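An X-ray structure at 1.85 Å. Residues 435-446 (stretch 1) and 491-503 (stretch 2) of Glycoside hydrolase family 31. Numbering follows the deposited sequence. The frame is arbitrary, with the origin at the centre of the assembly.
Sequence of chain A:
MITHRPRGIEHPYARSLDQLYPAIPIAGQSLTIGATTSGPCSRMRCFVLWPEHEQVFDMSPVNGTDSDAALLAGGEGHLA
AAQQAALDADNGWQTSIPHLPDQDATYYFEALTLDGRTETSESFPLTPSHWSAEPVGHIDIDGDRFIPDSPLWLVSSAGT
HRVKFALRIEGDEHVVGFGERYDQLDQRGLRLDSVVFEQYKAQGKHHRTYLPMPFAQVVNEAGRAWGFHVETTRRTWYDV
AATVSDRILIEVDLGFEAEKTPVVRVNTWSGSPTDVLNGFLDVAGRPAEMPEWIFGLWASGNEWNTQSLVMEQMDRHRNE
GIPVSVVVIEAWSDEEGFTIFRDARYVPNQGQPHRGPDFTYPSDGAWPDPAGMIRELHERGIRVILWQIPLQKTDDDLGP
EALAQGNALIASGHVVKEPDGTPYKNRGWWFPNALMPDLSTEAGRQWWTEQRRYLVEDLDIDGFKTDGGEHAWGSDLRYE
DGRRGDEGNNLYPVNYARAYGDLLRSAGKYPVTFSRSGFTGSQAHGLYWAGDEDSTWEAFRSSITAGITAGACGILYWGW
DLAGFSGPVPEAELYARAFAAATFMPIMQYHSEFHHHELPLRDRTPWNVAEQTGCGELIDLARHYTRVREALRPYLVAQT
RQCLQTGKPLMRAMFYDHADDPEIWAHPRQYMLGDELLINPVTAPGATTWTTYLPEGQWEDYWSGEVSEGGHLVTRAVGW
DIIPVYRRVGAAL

Stretch 1 435-446: LMPDLSTEAGRQ
Stretch 2, residues 491-503: LYPVNYARAYGDL

Residues 435-441 form an extended loop that turns at Leu-439 and Ser-440 before a helix from 442, which continues past 446. Residues 491-503 belong to a helix that begins earlier and continues later, kinked where Pro-493 N and Val-494 N lack bonds to the preceding turn. The axes approach to 9.7 Å with a signed crossing angle of -65°. CA-CA distances of 5.7 Å (Leu-439/Asn-495) and 5.2 Å (Arg-445/Ala-499) set the register; 553 Å² is buried in total. Thr-441 (chi1 p) caps the first helix, OG1 accepting from Gly-444 N at 3.3 Å.

One direct hydrogen bond crosses the contact: Tyr-492 OH donates to Pro-437 O at 2.6 Å, near the ring plane. Tyr-492 (t, chi2 -83°) starts sideways but is long enough to reach the loop.

Apolar contacts meet this ring over one face and obliquely. Extended Met-436 (t, t, t) lays CE over the face, 3.3 Å from the Tyr-492 centroid and 4° off the normal, a CH-pi contact. Leu-439 (m, t) points toward the helix; its CD1 lies 3.9 Å from both Tyr-492 CZ and Tyr-496 CB. Farther along, small Ala-499 accommodates the close backbones, its CB 3.8 Å from Arg-445 CG. Asn-495 (m, chi2 -33°) also points toward the loop, CB 3.2 Å from Leu-439 O.

Charged groups dominate the other end. Arg-445 (m, t, m, chi4 -89°) folds so that NH2 donates to Leu-439 O (3.1 Å) and NH1 salt-bridges Glu-442 OE1 (3.1 Å; Glu-442 t, p, chi3 40°). Its guanidinium stacks flat on that of extended Arg-498 (t, t, t), centres 4.0 Å apart, planes at 17°, despite like charge.

Water completes the polar contacts. Water 1 lies 2.9 Å from Ser-440 O and accepts from Asn-495 ND2 (3.1 Å). Water 3 joins Arg-445 NE (2.9 Å), Glu-442 OE2 (2.9 Å) and OD2 of Asp-502 (m, chi2 -13°; 2.7 Å). Water 4 accepts from Arg-498 NH2 (3.0 Å) and donates to Glu-442 OE1 and Asp-502 OD2, both at 2.7 Å, bridging these like-charged carboxylates.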

# COMPACT_ATOMS: atom_id res chain seq x y z
N LEU A 435 -14.94 -2.14 -13.04
CA LEU A 435 -14.11 -3.08 -13.81
C LEU A 435 -12.66 -2.82 -13.46
O LEU A 435 -12.30 -1.71 -13.05
CB LEU A 435 -14.28 -2.84 -15.30
CG LEU A 435 -15.69 -2.96 -15.85
CD1 LEU A 435 -15.75 -2.40 -17.26
CD2 LEU A 435 -16.12 -4.40 -15.83
N MET A 436 -11.82 -3.84 -13.63
CA MET A 436 -10.40 -3.71 -13.36
C MET A 436 -9.60 -4.07 -14.61
O MET A 436 -9.67 -5.20 -15.07
CB MET A 436 -10.06 -4.60 -12.16
CG MET A 436 -8.72 -4.32 -11.52
SD MET A 436 -8.60 -5.12 -9.87
CE MET A 436 -7.03 -4.44 -9.37
N PRO A 437 -8.84 -3.10 -15.18
CA PRO A 437 -8.07 -3.44 -16.37
C PRO A 437 -7.00 -4.47 -16.06
O PRO A 437 -6.44 -4.50 -14.93
CB PRO A 437 -7.43 -2.11 -16.79
CG PRO A 437 -7.36 -1.30 -15.52
CD PRO A 437 -8.55 -1.74 -14.70
N ASP A 438 -6.74 -5.32 -17.05
CA ASP A 438 -5.73 -6.36 -16.94
C ASP A 438 -4.43 -5.75 -17.41
O ASP A 438 -4.23 -5.53 -18.59
CB ASP A 438 -6.11 -7.59 -17.77
CG ASP A 438 -5.24 -8.79 -17.46
OD1 ASP A 438 -4.08 -8.58 -17.10
OD2 ASP A 438 -5.70 -9.96 -17.59
N LEU A 439 -3.54 -5.48 -16.46
CA LEU A 439 -2.27 -4.85 -16.74
C LEU A 439 -1.14 -5.87 -16.67
O LEU A 439 0.03 -5.49 -16.53
CB LEU A 439 -2.07 -3.68 -15.74
CG LEU A 439 -3.20 -2.64 -15.71
CD1 LEU A 439 -2.94 -1.59 -14.63
CD2 LEU A 439 -3.39 -1.95 -17.06
N SER A 440 -1.48 -7.17 -16.76
CA SER A 440 -0.51 -8.25 -16.62
C SER A 440 0.32 -8.54 -17.88
O SER A 440 1.32 -9.24 -17.78
CB SER A 440 -1.19 -9.53 -16.11
OG SER A 440 -1.98 -10.20 -17.10
N THR A 441 -0.08 -8.01 -19.04
CA THR A 441 0.67 -8.17 -20.29
C THR A 441 0.92 -6.82 -20.94
O THR A 441 0.22 -5.85 -20.64
CB THR A 441 -0.09 -9.04 -21.32
OG1 THR A 441 -1.29 -8.37 -21.74
CG2 THR A 441 -0.44 -10.40 -20.73
N GLU A 442 1.89 -6.77 -21.84
CA GLU A 442 2.21 -5.54 -22.55
C GLU A 442 0.99 -4.98 -23.29
O GLU A 442 0.72 -3.77 -23.23
CB GLU A 442 3.41 -5.71 -23.49
CG GLU A 442 3.97 -4.40 -24.03
CD GLU A 442 4.58 -3.49 -22.97
OE1 GLU A 442 5.26 -4.00 -22.04
OE2 GLU A 442 4.36 -2.24 -23.06
N ALA A 443 0.22 -5.85 -23.94
CA ALA A 443 -0.94 -5.42 -24.71
C ALA A 443 -2.02 -4.80 -23.82
O ALA A 443 -2.60 -3.78 -24.19
CB ALA A 443 -1.51 -6.57 -25.53
N GLY A 444 -2.25 -5.37 -22.64
CA GLY A 444 -3.22 -4.80 -21.69
C GLY A 444 -2.79 -3.46 -21.09
O GLY A 444 -3.60 -2.55 -20.96
N ARG A 445 -1.51 -3.34 -20.75
CA ARG A 445 -0.94 -2.10 -20.24
C ARG A 445 -1.01 -1.00 -21.31
O ARG A 445 -1.37 0.16 -21.01
CB ARG A 445 0.50 -2.30 -19.78
CG ARG A 445 0.62 -3.18 -18.54
CD ARG A 445 2.03 -3.19 -17.96
NE ARG A 445 3.02 -3.86 -18.82
CZ ARG A 445 3.33 -5.16 -18.79
NH1 ARG A 445 4.25 -5.61 -19.60
NH2 ARG A 445 2.72 -6.01 -17.98
N GLN A 446 -0.69 -1.36 -22.55
CA GLN A 446 -0.76 -0.41 -23.65
C GLN A 446 -2.18 0.07 -23.94
O GLN A 446 -2.36 1.28 -24.17
CB GLN A 446 -0.04 -0.92 -24.90
CG GLN A 446 1.46 -0.76 -24.67
CD GLN A 446 2.34 -1.14 -25.82
OE1 GLN A 446 1.88 -1.42 -26.92
NE2 GLN A 446 3.65 -1.14 -25.57
N LEU A 491 0.63 -9.02 -7.25
CA LEU A 491 1.42 -8.48 -8.33
C LEU A 491 0.81 -7.25 -8.99
O LEU A 491 1.54 -6.41 -9.54
CB LEU A 491 1.66 -9.57 -9.39
CG LEU A 491 2.58 -9.24 -10.56
CD1 LEU A 491 3.97 -8.82 -10.11
CD2 LEU A 491 2.68 -10.44 -11.49
N TYR A 492 -0.51 -7.11 -8.92
CA TYR A 492 -1.24 -6.05 -9.64
C TYR A 492 -0.59 -4.65 -9.53
O TYR A 492 -0.40 -3.98 -10.55
CB TYR A 492 -2.71 -5.97 -9.18
CG TYR A 492 -3.52 -5.16 -10.14
CD1 TYR A 492 -3.56 -3.78 -10.07
CD2 TYR A 492 -4.21 -5.78 -11.19
CE1 TYR A 492 -4.25 -3.02 -11.01
CE2 TYR A 492 -4.91 -5.03 -12.12
CZ TYR A 492 -4.94 -3.65 -12.03
OH TYR A 492 -5.66 -2.93 -12.96
N PRO A 493 -0.31 -4.19 -8.30
CA PRO A 493 0.23 -2.83 -8.21
C PRO A 493 1.59 -2.62 -8.86
O PRO A 493 1.89 -1.49 -9.31
CB PRO A 493 0.26 -2.56 -6.70
CG PRO A 493 0.26 -3.89 -6.06
CD PRO A 493 -0.61 -4.73 -6.96
N VAL A 494 2.38 -3.69 -8.98
CA VAL A 494 3.66 -3.63 -9.69
C VAL A 494 3.41 -3.38 -11.18
O VAL A 494 4.01 -2.49 -11.78
CB VAL A 494 4.48 -4.91 -9.48
CG1 VAL A 494 5.85 -4.79 -10.12
CG2 VAL A 494 4.64 -5.19 -7.98
N ASN A 495 2.50 -4.16 -11.77
CA ASN A 495 2.13 -4.00 -13.18
C ASN A 495 1.49 -2.63 -13.47
O ASN A 495 1.72 -2.03 -14.54
CB ASN A 495 1.20 -5.16 -13.57
CG ASN A 495 1.94 -6.46 -13.82
OD1 ASN A 495 3.06 -6.44 -14.30
ND2 ASN A 495 1.31 -7.59 -13.54
N TYR A 496 0.70 -2.14 -12.52
CA TYR A 496 0.04 -0.83 -12.63
C TYR A 496 1.05 0.32 -12.71
O TYR A 496 1.00 1.15 -13.64
CB TYR A 496 -0.89 -0.69 -11.43
CG TYR A 496 -1.60 0.62 -11.19
CD1 TYR A 496 -2.10 1.41 -12.23
CD2 TYR A 496 -1.79 1.07 -9.88
CE1 TYR A 496 -2.78 2.60 -11.96
CE2 TYR A 496 -2.46 2.24 -9.60
CZ TYR A 496 -2.96 3.01 -10.65
OH TYR A 496 -3.63 4.19 -10.35
N ALA A 497 1.95 0.38 -11.74
CA ALA A 497 3.01 1.41 -11.74
C ALA A 497 3.87 1.27 -12.99
O ALA A 497 4.13 2.27 -13.67
CB ALA A 497 3.87 1.31 -10.48
N ARG A 498 4.26 0.05 -13.33
CA ARG A 498 4.99 -0.21 -14.57
C ARG A 498 4.28 0.33 -15.82
O ARG A 498 4.91 0.93 -16.68
CB ARG A 498 5.22 -1.70 -14.75
CG ARG A 498 5.94 -2.07 -16.03
CD ARG A 498 6.17 -3.56 -16.16
NE ARG A 498 6.93 -3.85 -17.38
CZ ARG A 498 7.22 -5.06 -17.84
NH1 ARG A 498 6.83 -6.14 -17.19
NH2 ARG A 498 7.91 -5.18 -18.96
N ALA A 499 2.97 0.10 -15.93
CA ALA A 499 2.20 0.54 -17.12
C ALA A 499 2.36 2.03 -17.36
O ALA A 499 2.62 2.46 -18.47
CB ALA A 499 0.72 0.22 -16.94
N TYR A 500 2.23 2.83 -16.29
CA TYR A 500 2.30 4.29 -16.43
C TYR A 500 3.75 4.78 -16.58
O TYR A 500 4.01 5.74 -17.34
CB TYR A 500 1.58 4.98 -15.28
CG TYR A 500 0.08 4.96 -15.40
CD1 TYR A 500 -0.69 3.87 -14.95
CD2 TYR A 500 -0.60 6.04 -15.96
CE1 TYR A 500 -2.08 3.87 -15.04
CE2 TYR A 500 -1.99 6.06 -16.04
CZ TYR A 500 -2.72 4.98 -15.59
OH TYR A 500 -4.10 5.05 -15.65
N GLY A 501 4.69 4.13 -15.90
CA GLY A 501 6.12 4.39 -16.13
C GLY A 501 6.50 4.21 -17.59
O GLY A 501 7.17 5.06 -18.18
N ASP A 502 6.03 3.11 -18.20
CA ASP A 502 6.29 2.84 -19.62
C ASP A 502 5.64 3.88 -20.55
O ASP A 502 6.24 4.25 -21.58
CB ASP A 502 5.82 1.42 -20.00
CG ASP A 502 6.69 0.34 -19.41
OD1 ASP A 502 7.79 0.65 -18.90
OD2 ASP A 502 6.28 -0.85 -19.42
N LEU A 503 4.43 4.34 -20.23
CA LEU A 503 3.80 5.44 -20.99
C LEU A 503 4.70 6.67 -21.01
O LEU A 503 5.00 7.21 -22.07
CB LEU A 503 2.41 5.79 -20.45
CG LEU A 503 1.74 7.02 -21.07
CD1 LEU A 503 1.54 6.80 -22.57
CD2 LEU A 503 0.44 7.36 -20.35
O HOH W 1 2.32 -10.00 -15.12
O HOH W 2 4.20 -7.77 -16.65
O HOH W 3 3.85 -1.48 -20.33
O HOH W 4 7.45 -2.89 -20.81